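Flavoredoxin (Desulfovibrio vulgaris str. 'Miyazaki F', PDB 2D5M) binds flavin mononucleotide and probably serves in electron transport as a member of the flavin reductase-like family. Local coordinates at residues Thr14-Val19 / Ser69-Ala74; Pro28-Ala33 / Asp91-Leu96; Ala65-Ile70 / Val106-Val111; Phe114-Glu119 / Val141-Ser146. One frame throughout, in Å; residues are numbered along the deposited sequence.

Contact 1: Thr14-Val19 / Ser69-Ala74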
loop_
_atom_site.group_PDB
_atom_site.type_symbol
_atom_site.label_atom_id
_atom_site.label_comp_id
_atom_site.label_asym_id
_atom_site.label_seq_id
_atom_site.Cartn_x
_atom_site.Cartn_y
_atom_site.Cartn_z
ATOM N N THR A 14 -1.811 -4.762 -1.556
ATOM C CA THR A 14 -1.917 -4.154 -0.215
ATOM C C THR A 14 -0.862 -4.816 0.654
ATOM O O THR A 14 -0.493 -5.985 0.404
ATOM C CB THR A 14 -3.329 -4.207 0.422
ATOM O OG1 THR A 14 -3.605 -5.511 0.926
ATOM C CG2 THR A 14 -4.385 -3.789 -0.598
ATOM N N PRO A 15 -0.344 -4.106 1.639
ATOM C CA PRO A 15 0.722 -4.666 2.478
ATOM C C PRO A 15 0.165 -5.526 3.581
ATOM O O PRO A 15 -1.037 -5.596 3.880
ATOM C CB PRO A 15 1.390 -3.409 3.013
ATOM C CG PRO A 15 0.266 -2.445 3.163
ATOM C CD PRO A 15 -0.635 -2.700 1.996
ATOM N N LEU A 16 1.100 -6.196 4.258
ATOM C CA LEU A 16 0.807 -6.937 5.473
ATOM C C LEU A 16 1.830 -6.498 6.504
ATOM O O LEU A 16 2.881 -7.119 6.698
ATOM C CB LEU A 16 0.835 -8.482 5.254
ATOM C CG LEU A 16 0.454 -9.329 6.482
ATOM C CD1 LEU A 16 -0.967 -9.048 6.893
ATOM C CD2 LEU A 16 0.687 -10.808 6.204
ATOM N N PHE A 17 1.558 -5.365 7.138
ATOM C CA PHE A 17 2.424 -4.811 8.158
ATOM C C PHE A 17 2.064 -5.369 9.533
ATOM O O PHE A 17 0.919 -5.337 9.918
ATOM C CB PHE A 17 2.242 -3.299 8.195
ATOM C CG PHE A 17 2.752 -2.555 6.944
ATOM C CD1 PHE A 17 2.265 -1.272 6.696
ATOM C CD2 PHE A 17 3.685 -3.078 6.046
ATOM C CE1 PHE A 17 2.690 -0.488 5.652
ATOM C CE2 PHE A 17 4.126 -2.258 4.979
ATOM C CZ PHE A 17 3.657 -0.977 4.781
ATOM N N LEU A 18 3.067 -5.779 10.312
ATOM C CA LEU A 18 2.812 -6.082 11.700
ATOM C C LEU A 18 3.205 -4.867 12.550
ATOM O O LEU A 18 4.389 -4.490 12.648
ATOM C CB LEU A 18 3.503 -7.319 12.216
ATOM C CG LEU A 18 2.855 -8.622 11.696
ATOM C CD1 LEU A 18 3.157 -8.792 10.218
ATOM C CD2 LEU A 18 3.284 -9.790 12.577
ATOM N N VAL A 19 2.206 -4.214 13.125
ATOM C CA VAL A 19 2.373 -2.992 13.905
ATOM C C VAL A 19 2.674 -3.382 15.324
ATOM O O VAL A 19 1.864 -4.062 15.981
ATOM C CB VAL A 19 1.103 -2.135 13.830
ATOM C CG1 VAL A 19 1.277 -0.897 14.681
ATOM C CG2 VAL A 19 0.788 -1.719 12.385
ATOM N N SER A 69 6.900 -4.286 11.289
ATOM C CA SER A 69 7.756 -5.403 10.911
ATOM C C SER A 69 7.128 -6.086 9.705
ATOM O O SER A 69 5.916 -6.314 9.661
ATOM C CB SER A 69 7.901 -6.389 12.073
ATOM O OG SER A 69 8.448 -5.803 13.219
ATOM N N ILE A 70 7.965 -6.404 8.710
ATOM C CA ILE A 70 7.475 -6.947 7.439
ATOM C C ILE A 70 7.789 -8.446 7.422
ATOM O O ILE A 70 8.948 -8.813 7.447
ATOM C CB ILE A 70 8.095 -6.189 6.281
ATOM C CG1 ILE A 70 7.646 -4.719 6.350
ATOM C CG2 ILE A 70 7.745 -6.813 4.954
ATOM C CD1 ILE A 70 7.934 -3.773 5.290
ATOM N N PRO A 71 6.746 -9.292 7.416
ATOM C CA PRO A 71 7.009 -10.751 7.462
ATOM C C PRO A 71 7.519 -11.214 6.083
ATOM O O PRO A 71 7.082 -10.733 5.032
ATOM C CB PRO A 71 5.660 -11.363 7.729
ATOM C CG PRO A 71 4.702 -10.362 7.161
ATOM C CD PRO A 71 5.325 -8.977 7.383
ATOM N N SER A 72 8.350 -12.222 6.088
ATOM C CA SER A 72 8.707 -13.050 4.955
ATOM C C SER A 72 7.701 -14.199 4.895
ATOM O O SER A 72 6.892 -14.414 5.817
ATOM C CB SER A 72 10.101 -13.592 5.030
ATOM O OG SER A 72 10.240 -14.338 6.200
ATOM N N ARG A 73 7.728 -14.946 3.793
ATOM C CA ARG A 73 6.695 -15.951 3.618
ATOM C C ARG A 73 6.730 -17.000 4.717
ATOM O O ARG A 73 5.676 -17.569 5.011
ATOM C CB ARG A 73 6.839 -16.616 2.241
ATOM C CG ARG A 73 7.893 -17.712 2.158
ATOM C CD ARG A 73 7.928 -18.322 0.768
ATOM N NE ARG A 73 8.309 -17.372 -0.227
ATOM C CZ ARG A 73 8.146 -17.493 -1.552
ATOM N NH1 ARG A 73 7.562 -18.571 -2.052
ATOM N NH2 ARG A 73 8.590 -16.495 -2.324
ATOM N N ALA A 74 7.878 -17.272 5.332
ATOM C CA ALA A 74 7.895 -18.258 6.419
ATOM C C ALA A 74 7.023 -17.905 7.608
ATOM O O ALA A 74 6.699 -18.776 8.418
ATOM C CB ALA A 74 9.368 -18.428 6.870
HETATM O O HOH W 1 6.403 -4.714 14.568
#
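L18 and S69 form an antiparallel hydrogen-bonded pair: L18 N donates to S69 O over 3.0 Å, and S69 N returns to L18 O over 2.9 Å. A water also donates to L18 O and bonds S69 OG, whose small hydroxyl can in addition accept from V111 N.

The pairing stops at the next such position because P71 has no N-H to give. Its ring CD lies 3.1 Å from L16 O instead.

Apolar contacts take over from there. P71 CD meets CD1 of L18 at 3.6 Å in one of that leucine's two conformers, while the L16 side chain crosses P71 at about a right angle, CD2 lying 4.2 Å from CG of P71. On the other side of the backbone F17, with CG anti to its carbonyl carbon (chi1 -68°), runs beside I70, CE2 to CD1 4.1 Å. P15 CB lies over one face of this ring, toward the rim.

Strand 28-41 bonds the other edge of 14-22 through F17 with A33, and strand 116-126 bonds I70 through M116. A79 of helix 76-82 touches L16, L18 and P71, L16 touches the flavin, and Y12 of the second subunit packs on F17 and I70.

Contact 2: Pro28-Ala33 / Asp91-Leu96. With FMN (flavin mononucleotide), chain E.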
loop_
_atom_site.group_PDB
_atom_site.type_symbol
_atom_site.label_atom_id
_atom_site.label_comp_id
_atom_site.label_asym_id
_atom_site.label_seq_id
_atom_site.Cartn_x
_atom_site.Cartn_y
_atom_site.Cartn_z
ATOM N N PRO A 28 4.680 -6.487 25.115
ATOM C CA PRO A 28 4.822 -6.264 23.691
ATOM C C PRO A 28 3.678 -6.866 22.901
ATOM O O PRO A 28 3.157 -7.927 23.244
ATOM C CB PRO A 28 6.152 -6.950 23.358
ATOM C CG PRO A 28 6.165 -8.116 24.283
ATOM C CD PRO A 28 5.583 -7.606 25.582
ATOM N N ASN A 29 3.311 -6.211 21.801
ATOM C CA ASN A 29 2.216 -6.664 20.955
ATOM C C ASN A 29 2.537 -6.418 19.478
ATOM O O ASN A 29 3.379 -5.592 19.151
ATOM C CB ASN A 29 0.945 -5.910 21.305
ATOM C CG ASN A 29 -0.329 -6.573 20.791
ATOM O OD1 ASN A 29 -0.368 -7.799 20.591
ATOM N ND2 ASN A 29 -1.375 -5.772 20.620
ATOM N N ILE A 30 1.842 -7.177 18.638
ATOM C CA ILE A 30 1.829 -6.991 17.214
ATOM C C ILE A 30 0.412 -7.242 16.733
ATOM O O ILE A 30 -0.257 -8.158 17.234
ATOM C CB ILE A 30 2.784 -7.950 16.455
ATOM C CG1 ILE A 30 2.850 -9.347 17.097
ATOM C CG2 ILE A 30 4.154 -7.301 16.280
ATOM C CD1 ILE A 30 3.615 -10.413 16.318
ATOM N N MET A 31 -0.019 -6.455 15.740
ATOM C CA MET A 31 -1.268 -6.681 15.015
ATOM C C MET A 31 -0.997 -6.554 13.542
ATOM O O MET A 31 -0.021 -5.935 13.132
ATOM C CB MET A 31 -2.400 -5.764 15.473
ATOM C CG MET A 31 -2.091 -4.283 15.337
ATOM S SD MET A 31 -2.315 -3.614 13.684
ATOM C CE MET A 31 -4.099 -3.484 13.558
ATOM N N ALA A 32 -1.847 -7.146 12.703
ATOM C CA ALA A 32 -1.727 -7.016 11.259
ATOM C C ALA A 32 -2.511 -5.813 10.736
ATOM O O ALA A 32 -3.682 -5.594 11.131
ATOM C CB ALA A 32 -2.261 -8.269 10.595
ATOM N N ALA A 33 -1.911 -5.083 9.828
ATOM C CA ALA A 33 -2.544 -3.923 9.183
ATOM C C ALA A 33 -2.246 -3.964 7.680
ATOM O O ALA A 33 -1.085 -3.971 7.289
ATOM C CB ALA A 33 -2.080 -2.619 9.751
ATOM N N ASP A 91 -0.058 -12.433 25.314
ATOM C CA ASP A 91 1.248 -12.068 24.748
ATOM C C ASP A 91 1.427 -12.921 23.497
ATOM O O ASP A 91 1.755 -14.101 23.555
ATOM C CB ASP A 91 2.354 -12.316 25.783
ATOM C CG ASP A 91 3.725 -11.928 25.267
ATOM O OD1 ASP A 91 3.941 -11.921 24.037
ATOM O OD2 ASP A 91 4.607 -11.635 26.127
ATOM N N LYS A 92 1.236 -12.274 22.347
ATOM C CA LYS A 92 1.339 -12.960 21.077
ATOM C C LYS A 92 2.752 -13.362 20.737
ATOM O O LYS A 92 2.965 -14.322 19.990
ATOM C CB LYS A 92 0.782 -12.090 19.947
ATOM C CG LYS A 92 -0.649 -11.722 20.039
ATOM C CD LYS A 92 -1.094 -10.883 18.839
ATOM C CE LYS A 92 -2.234 -9.998 19.227
ATOM N NZ LYS A 92 -2.663 -9.070 18.171
ATOM N N PHE A 93 3.756 -12.619 21.246
ATOM C CA PHE A 93 5.139 -13.044 21.021
ATOM C C PHE A 93 5.386 -14.391 21.691
ATOM O O PHE A 93 6.036 -15.283 21.121
ATOM C CB PHE A 93 6.126 -12.001 21.540
ATOM C CG PHE A 93 6.235 -10.772 20.651
ATOM C CD1 PHE A 93 7.209 -10.739 19.660
ATOM C CD2 PHE A 93 5.399 -9.685 20.814
ATOM C CE1 PHE A 93 7.352 -9.635 18.849
ATOM C CE2 PHE A 93 5.553 -8.568 19.976
ATOM C CZ PHE A 93 6.544 -8.543 19.029
ATOM N N ALA A 94 4.871 -14.571 22.919
ATOM C CA ALA A 94 4.970 -15.828 23.589
ATOM C C ALA A 94 4.223 -16.899 22.842
ATOM O O ALA A 94 4.695 -18.006 22.650
ATOM C CB ALA A 94 4.421 -15.747 25.042
ATOM N N SER A 95 2.997 -16.616 22.406
ATOM C CA SER A 95 2.202 -17.618 21.700
ATOM C C SER A 95 2.868 -18.082 20.397
ATOM O O SER A 95 2.798 -19.260 20.048
ATOM C CB SER A 95 0.832 -17.050 21.316
ATOM O OG SER A 95 0.166 -16.711 22.510
ATOM N N LEU A 96 3.482 -17.146 19.681
ATOM C CA LEU A 96 4.051 -17.403 18.349
ATOM C C LEU A 96 5.486 -17.828 18.391
ATOM O O LEU A 96 6.043 -18.191 17.356
ATOM C CB LEU A 96 3.857 -16.158 17.488
ATOM C CG LEU A 96 2.403 -15.862 17.108
ATOM C CD1 LEU A 96 2.278 -14.496 16.447
ATOM C CD2 LEU A 96 1.820 -16.940 16.242
HETATM N N1 FMN E . -7.198 -3.976 11.715
HETATM C C2 FMN E . -7.093 -2.613 11.637
HETATM O O2 FMN E . -7.567 -1.888 12.524
HETATM N N3 FMN E . -6.474 -2.053 10.523
HETATM C C4 FMN E . -5.977 -2.758 9.450
HETATM O O4 FMN E . -5.443 -2.165 8.489
HETATM C C4A FMN E . -6.134 -4.171 9.506
HETATM N N5 FMN E . -5.720 -4.924 8.459
HETATM C C5A FMN E . -5.748 -6.283 8.651
HETATM C C6 FMN E . -5.294 -7.104 7.581
HETATM C C7 FMN E . -5.232 -8.486 7.667
HETATM C C7M FMN E . -4.795 -9.350 6.508
HETATM C C8 FMN E . -5.619 -9.086 8.923
HETATM C C8M FMN E . -5.475 -10.591 9.085
HETATM C C9 FMN E . -6.131 -8.304 9.944
HETATM C C9A FMN E . -6.199 -6.925 9.840
HETATM N N10 FMN E . -6.740 -6.083 10.836
HETATM C C10 FMN E . -6.661 -4.717 10.710
HETATM C "C1'" FMN E . -7.323 -6.679 12.070
HETATM C "C2'" FMN E . -6.380 -6.601 13.268
HETATM O "O2'" FMN E . -5.059 -7.060 12.957
HETATM C "C3'" FMN E . -6.948 -7.482 14.386
HETATM O "O3'" FMN E . -8.157 -6.838 14.850
HETATM C "C4'" FMN E . -5.993 -7.723 15.545
HETATM O "O4'" FMN E . -6.551 -8.837 16.295
HETATM C "C5'" FMN E . -5.824 -6.553 16.450
HETATM O "O5'" FMN E . -4.906 -6.947 17.519
HETATM P P FMN E . -4.774 -6.080 18.870
HETATM O O1P FMN E . -6.159 -6.015 19.530
HETATM O O2P FMN E . -4.266 -4.692 18.560
HETATM O O3P FMN E . -3.790 -6.934 19.649
HETATM O O HOH W 2 1.014 -9.462 22.357
#
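K92 reaches from the first turn of helix 92-96 alongside strand 28-33, past N29, to the FMN phosphate, in the FMN-binding barrel expected of the flavin reductase-like family. NZ donates to FMN O3P at 2.8 Å and to I30 O at 2.7 Å, with a weak bond to FMN O5'; A82 O and Y85 O are also partners, so five acceptors share three protons. A lysine suits the place: its charge probably balances the phosphate and its extended chain spans the gap.

N29 ND2 meets the same O3P at 2.9 Å (175°). The N29 side chain starts away from the helix, but with CG anti to the backbone N (chi1 -163°) its end comes nearer, and OD1 lies 3.2 Å from K92 CE. A water accepts from K92 N; N29 OD1 and P28 O compete for its protons. A32 O accepts from the ribityl O2'.

Behind this shell F93 packs between helix and strand, I30 CD1 over one face and N29 N at its edge, with CE2 on P28 CB. D91 is the N-cap: its OD1 takes A94 N at 3.0 Å from above the carboxylate plane, and F93 N only weakly.

Contact 3: Ala65-Ile70 / Val106-Val111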
loop_
_atom_site.group_PDB
_atom_site.type_symbol
_atom_site.label_atom_id
_atom_site.label_comp_id
_atom_site.label_asym_id
_atom_site.label_seq_id
_atom_site.Cartn_x
_atom_site.Cartn_y
_atom_site.Cartn_z
ATOM N N ALA A 65 4.426 5.860 19.733
ATOM C CA ALA A 65 5.470 5.156 19.029
ATOM C C ALA A 65 4.950 3.779 18.620
ATOM O O ALA A 65 4.165 3.177 19.344
ATOM C CB ALA A 65 6.678 4.950 19.943
ATOM N N PHE A 66 5.437 3.295 17.471
ATOM C CA PHE A 66 5.102 1.971 17.024
ATOM C C PHE A 66 6.176 1.552 16.011
ATOM O O PHE A 66 6.918 2.383 15.494
ATOM C CB PHE A 66 3.714 1.880 16.403
ATOM C CG PHE A 66 3.423 2.777 15.210
ATOM C CD1 PHE A 66 3.524 2.247 13.911
ATOM C CD2 PHE A 66 3.013 4.071 15.349
ATOM C CE1 PHE A 66 3.181 3.033 12.817
ATOM C CE2 PHE A 66 2.734 4.880 14.240
ATOM C CZ PHE A 66 2.808 4.361 12.963
ATOM N N THR A 67 6.242 0.258 15.755
ATOM C CA THR A 67 7.073 -0.259 14.708
ATOM C C THR A 67 6.192 -0.922 13.641
ATOM O O THR A 67 5.044 -1.233 13.899
ATOM C CB THR A 67 8.087 -1.310 15.217
ATOM O OG1 THR A 67 7.335 -2.430 15.646
ATOM C CG2 THR A 67 8.950 -0.740 16.309
ATOM N N ILE A 68 6.784 -1.138 12.459
ATOM C CA ILE A 68 6.239 -1.989 11.424
ATOM C C ILE A 68 7.293 -3.035 11.120
ATOM O O ILE A 68 8.388 -2.712 10.715
ATOM C CB ILE A 68 5.823 -1.178 10.198
ATOM C CG1 ILE A 68 4.564 -0.354 10.520
ATOM C CG2 ILE A 68 5.626 -2.106 8.971
ATOM C CD1 ILE A 68 4.213 0.690 9.495
ATOM N N SER A 69 6.900 -4.286 11.289
ATOM C CA SER A 69 7.756 -5.403 10.911
ATOM C C SER A 69 7.128 -6.086 9.705
ATOM O O SER A 69 5.916 -6.314 9.661
ATOM C CB SER A 69 7.901 -6.389 12.073
ATOM O OG SER A 69 8.448 -5.803 13.219
ATOM N N ILE A 70 7.965 -6.404 8.710
ATOM C CA ILE A 70 7.475 -6.947 7.439
ATOM C C ILE A 70 7.789 -8.446 7.422
ATOM O O ILE A 70 8.948 -8.813 7.447
ATOM C CB ILE A 70 8.095 -6.189 6.281
ATOM C CG1 ILE A 70 7.646 -4.719 6.350
ATOM C CG2 ILE A 70 7.745 -6.813 4.954
ATOM C CD1 ILE A 70 7.934 -3.773 5.290
ATOM N N VAL A 106 12.748 4.366 19.101
ATOM C CA VAL A 106 11.342 4.633 19.514
ATOM C C VAL A 106 10.953 3.586 20.563
ATOM O O VAL A 106 11.519 2.496 20.599
ATOM C CB VAL A 106 10.333 4.666 18.360
ATOM C CG1 VAL A 106 10.833 5.547 17.199
ATOM C CG2 VAL A 106 10.035 3.266 17.838
ATOM N N ASP A 107 9.947 3.999 21.323
ATOM C CA ASP A 107 9.429 3.205 22.455
ATOM C C ASP A 107 8.416 2.151 22.021
ATOM O O ASP A 107 7.201 2.253 22.309
ATOM C CB ASP A 107 8.811 4.152 23.463
ATOM C CG ASP A 107 8.441 3.461 24.756
ATOM O OD1 ASP A 107 8.977 2.357 25.033
ATOM O OD2 ASP A 107 7.626 4.067 25.496
ATOM N N ALA A 108 8.883 1.130 21.297
ATOM C CA ALA A 108 8.061 0.051 20.733
ATOM C C ALA A 108 8.957 -1.104 20.356
ATOM O O ALA A 108 10.106 -0.883 19.948
ATOM C CB ALA A 108 7.274 0.518 19.524
ATOM N N PRO A 109 8.446 -2.326 20.412
ATOM C CA PRO A 109 9.197 -3.493 19.964
ATOM C C PRO A 109 8.966 -3.774 18.469
ATOM O O PRO A 109 7.873 -3.445 17.976
ATOM C CB PRO A 109 8.600 -4.632 20.766
ATOM C CG PRO A 109 7.131 -4.236 20.841
ATOM C CD PRO A 109 7.133 -2.716 20.900
ATOM N N TYR A 110 9.923 -4.429 17.833
ATOM C CA TYR A 110 9.707 -5.004 16.502
ATOM C C TYR A 110 9.944 -6.510 16.582
ATOM O O TYR A 110 10.395 -7.046 17.594
ATOM C CB TYR A 110 10.535 -4.351 15.441
ATOM C CG TYR A 110 12.034 -4.445 15.568
ATOM C CD1 TYR A 110 12.737 -5.490 15.037
ATOM C CD2 TYR A 110 12.769 -3.473 16.222
ATOM C CE1 TYR A 110 14.128 -5.584 15.139
ATOM C CE2 TYR A 110 14.140 -3.545 16.302
ATOM C CZ TYR A 110 14.805 -4.605 15.782
ATOM O OH TYR A 110 16.192 -4.674 15.855
ATOM N N VAL A 111 9.635 -7.209 15.484
ATOM C CA VAL A 111 9.736 -8.660 15.454
ATOM C C VAL A 111 11.136 -9.063 14.991
ATOM O O VAL A 111 11.475 -8.855 13.810
ATOM C CB VAL A 111 8.674 -9.313 14.560
ATOM C CG1 VAL A 111 8.794 -10.815 14.689
ATOM C CG2 VAL A 111 7.278 -8.839 14.932
HETATM O O HOH W 3 4.614 1.352 21.670
#
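T67 turns its side chain from strand 65-70 onto strand 109-111, and all its atoms gather round P109 O. CB lies 3.5 Å from that oxygen. OG1 sits between the backbone N and the carbonyl carbon (chi1 66°), and from there it donates to P109 O at 2.6 Å, tilted 29° from the carbonyl plane. CG2, anti to the carbonyl carbon, comes within 3.4 Å of P109 O and also rests on A108 CB. A branched threonine thus serves both needs, a polar bond and a methyl contact.

Two residues on, the hydroxyl of S69 plays acceptor, taking V111 N over 2.9 Å. The two hydroxyls thus tie together strands that are not paired by their backbones, whose axes run parallel to 4° and approach to 6.4 Å.

Toward the start of the strand small residues allow close approach: A65 CB touches V106 CB at 4.0 Å and lies 3.6 Å from D107 O, and A108 CB meets F66 CA. A water bridges A65 O and D107 O. D107 is the centre of an inverse gamma turn, and its carboxylate pairs with R63.

Strand 109-111 pairs with 100-102, so this contact lays a small two-stranded antiparallel sheet against a strand of the main barrel-like sheet of the flavin reductase-like domain.

Contact 4: Phe114-Glu119 / Val141-Ser146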
loop_
_atom_site.group_PDB
_atom_site.type_symbol
_atom_site.label_atom_id
_atom_site.label_comp_id
_atom_site.label_asym_id
_atom_site.label_seq_id
_atom_site.Cartn_x
_atom_site.Cartn_y
_atom_site.Cartn_z
ATOM N N PHE A 114 11.784 -11.212 11.699
ATOM C CA PHE A 114 11.395 -10.738 10.371
ATOM C C PHE A 114 12.571 -10.036 9.698
ATOM O O PHE A 114 13.453 -9.519 10.353
ATOM C CB PHE A 114 10.196 -9.825 10.450
ATOM C CG PHE A 114 8.883 -10.497 10.818
ATOM C CD1 PHE A 114 8.759 -11.831 11.210
ATOM C CD2 PHE A 114 7.713 -9.748 10.742
ATOM C CE1 PHE A 114 7.538 -12.364 11.586
ATOM C CE2 PHE A 114 6.512 -10.287 11.111
ATOM C CZ PHE A 114 6.408 -11.575 11.546
ATOM N N PRO A 115 12.563 -10.013 8.372
ATOM C CA PRO A 115 13.719 -9.506 7.653
ATOM C C PRO A 115 13.872 -8.003 7.683
ATOM O O PRO A 115 14.962 -7.443 7.409
ATOM C CB PRO A 115 13.458 -9.992 6.231
ATOM C CG PRO A 115 11.946 -10.108 6.113
ATOM C CD PRO A 115 11.616 -10.667 7.461
ATOM N N MET A 116 12.803 -7.297 7.946
ATOM C CA MET A 116 12.775 -5.837 7.839
ATOM C C MET A 116 11.862 -5.270 8.938
ATOM O O MET A 116 10.765 -5.762 9.165
ATOM C CB MET A 116 12.260 -5.433 6.483
ATOM C CG MET A 116 12.136 -3.970 6.200
ATOM S SD MET A 116 11.896 -3.866 4.401
ATOM C CE MET A 116 11.818 -2.124 4.292
ATOM N N ALA A 117 12.323 -4.196 9.568
ATOM C CA ALA A 117 11.581 -3.537 10.624
ATOM C C ALA A 117 11.787 -2.007 10.474
ATOM O O ALA A 117 12.852 -1.547 10.111
ATOM C CB ALA A 117 12.023 -4.008 11.983
ATOM N N ILE A 118 10.729 -1.284 10.758
ATOM C CA ILE A 118 10.691 0.165 10.655
ATOM C C ILE A 118 10.290 0.721 12.014
ATOM O O ILE A 118 9.313 0.228 12.611
ATOM C CB ILE A 118 9.659 0.585 9.565
ATOM C CG1 ILE A 118 9.891 -0.128 8.253
ATOM C CG2 ILE A 118 9.682 2.098 9.432
ATOM C CD1 ILE A 118 8.799 0.107 7.225
ATOM N N GLU A 119 11.022 1.695 12.520
ATOM C CA GLU A 119 10.731 2.352 13.776
ATOM C C GLU A 119 10.055 3.686 13.524
ATOM O O GLU A 119 10.612 4.507 12.768
ATOM C CB GLU A 119 12.039 2.578 14.573
ATOM C CG GLU A 119 12.762 1.303 14.924
ATOM C CD GLU A 119 13.758 1.459 16.052
ATOM O OE1 GLU A 119 13.486 2.338 16.936
ATOM O OE2 GLU A 119 14.734 0.675 16.074
ATOM N N VAL A 141 14.911 2.406 9.352
ATOM C CA VAL A 141 14.550 1.164 8.671
ATOM C C VAL A 141 15.731 0.193 8.831
ATOM O O VAL A 141 16.863 0.526 8.477
ATOM C CB VAL A 141 14.272 1.438 7.188
ATOM C CG1 VAL A 141 13.966 0.097 6.496
ATOM C CG2 VAL A 141 13.179 2.473 6.990
ATOM N N LYS A 142 15.469 -0.965 9.396
ATOM C CA LYS A 142 16.449 -1.986 9.684
ATOM C C LYS A 142 16.186 -3.206 8.826
ATOM O O LYS A 142 15.053 -3.682 8.761
ATOM C CB LYS A 142 16.431 -2.403 11.174
ATOM C CG LYS A 142 17.063 -1.365 12.106
ATOM C CD LYS A 142 17.253 -2.002 13.483
ATOM C CE LYS A 142 16.581 -1.221 14.567
ATOM N NZ LYS A 142 17.058 0.191 14.639
ATOM N N VAL A 143 17.227 -3.710 8.207
ATOM C CA VAL A 143 17.085 -4.878 7.293
ATOM C C VAL A 143 18.172 -5.856 7.602
ATOM O O VAL A 143 19.330 -5.508 7.791
ATOM C CB VAL A 143 17.123 -4.395 5.846
ATOM C CG1 VAL A 143 17.017 -5.598 4.901
ATOM C CG2 VAL A 143 16.015 -3.398 5.540
ATOM N N ASP A 144 17.850 -7.126 7.606
ATOM C CA ASP A 144 18.839 -8.204 7.741
ATOM C C ASP A 144 19.961 -8.008 6.711
ATOM O O ASP A 144 19.713 -7.781 5.509
ATOM C CB ASP A 144 18.160 -9.550 7.549
ATOM C CG ASP A 144 17.341 -10.125 8.674
ATOM O OD1 ASP A 144 17.436 -9.534 9.761
ATOM O OD2 ASP A 144 16.622 -11.120 8.497
ATOM N N GLU A 145 21.193 -8.144 7.174
ATOM C CA GLU A 145 22.319 -7.977 6.257
ATOM C C GLU A 145 22.241 -8.933 5.061
ATOM O O GLU A 145 22.676 -8.577 3.976
ATOM C CB GLU A 145 23.628 -8.267 6.968
ATOM C CG GLU A 145 23.868 -7.486 8.247
ATOM C CD GLU A 145 25.096 -8.006 8.995
ATOM O OE1 GLU A 145 25.732 -7.108 9.584
ATOM O OE2 GLU A 145 25.425 -9.198 9.020
ATOM N N SER A 146 21.721 -10.136 5.267
ATOM C CA SER A 146 21.641 -11.142 4.234
ATOM C C SER A 146 20.724 -10.715 3.097
ATOM O O SER A 146 20.818 -11.306 2.047
ATOM C CB SER A 146 21.123 -12.443 4.855
ATOM O OG SER A 146 19.789 -12.298 5.366
#
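The carboxylate of E119 is met by K142 NZ from above its plane, 37° out of it, in a salt bridge of 2.8 Å to OE2. OE2 also accepts from E104 N and OE1 from H105 N, bonds that help fix the group's rotation. The lysine bends to get there: its last torsion (chi4 -58°) folds NZ back, and D140 and E104 add their carboxylates to its partners. Such a cluster of acids would probably keep the buried amine protonated.

The second carboxylate, of D144, brings OD2 to 3.4 Å from P115 CA, while OD1 forms a salt bridge with K2 of the second subunit. The ring of F114 leads away from 141-146 and meets that of Y75, planes at about 40°.

A117 and K142 exchange two N-H...O bonds, 2.9 Å from A117 N to K142 O and 2.8 Å from K142 N to A117 O; D144 N adds one to P115 O.

On the sheet face of M116, I118, V141 and V143, the long, unbranched methionine reaches both valines, its terminal methyl CE 3.8 Å from V141 CG1 and its CG 4.0 Å from V143 CG2.

This is the antiparallel beta hairpin of strands 116-126 and 133-144, whose outer edge at K142-D144 pairs with a strand of the second subunit, carrying the sheet across the dimer interface.

Overall arrangement
All four contacts are largely buried, contact 1 lying nearest the centre of the chain and contact 2 farthest from it. Contacts 1, 3 and 4 follow one sheet: strand 65-70 serves both 1 and 3, and bonds to strand 116-126 of contact 4 through I68 with I118 and I70 with M116. Contact 2 joins from the other edge of strand 14-22. Chemistry changes with place. Backbone pairing runs through contact 4 and is a single pair with apolar packing in contact 1, contact 3 relies on side-chain hydroxyls, and contact 2 is a charged helix-to-strand grip on the cofactor. Contacts 1, 3 and 4 touch the second subunit, whereas contact 2 faces the flavin and meets no other chain.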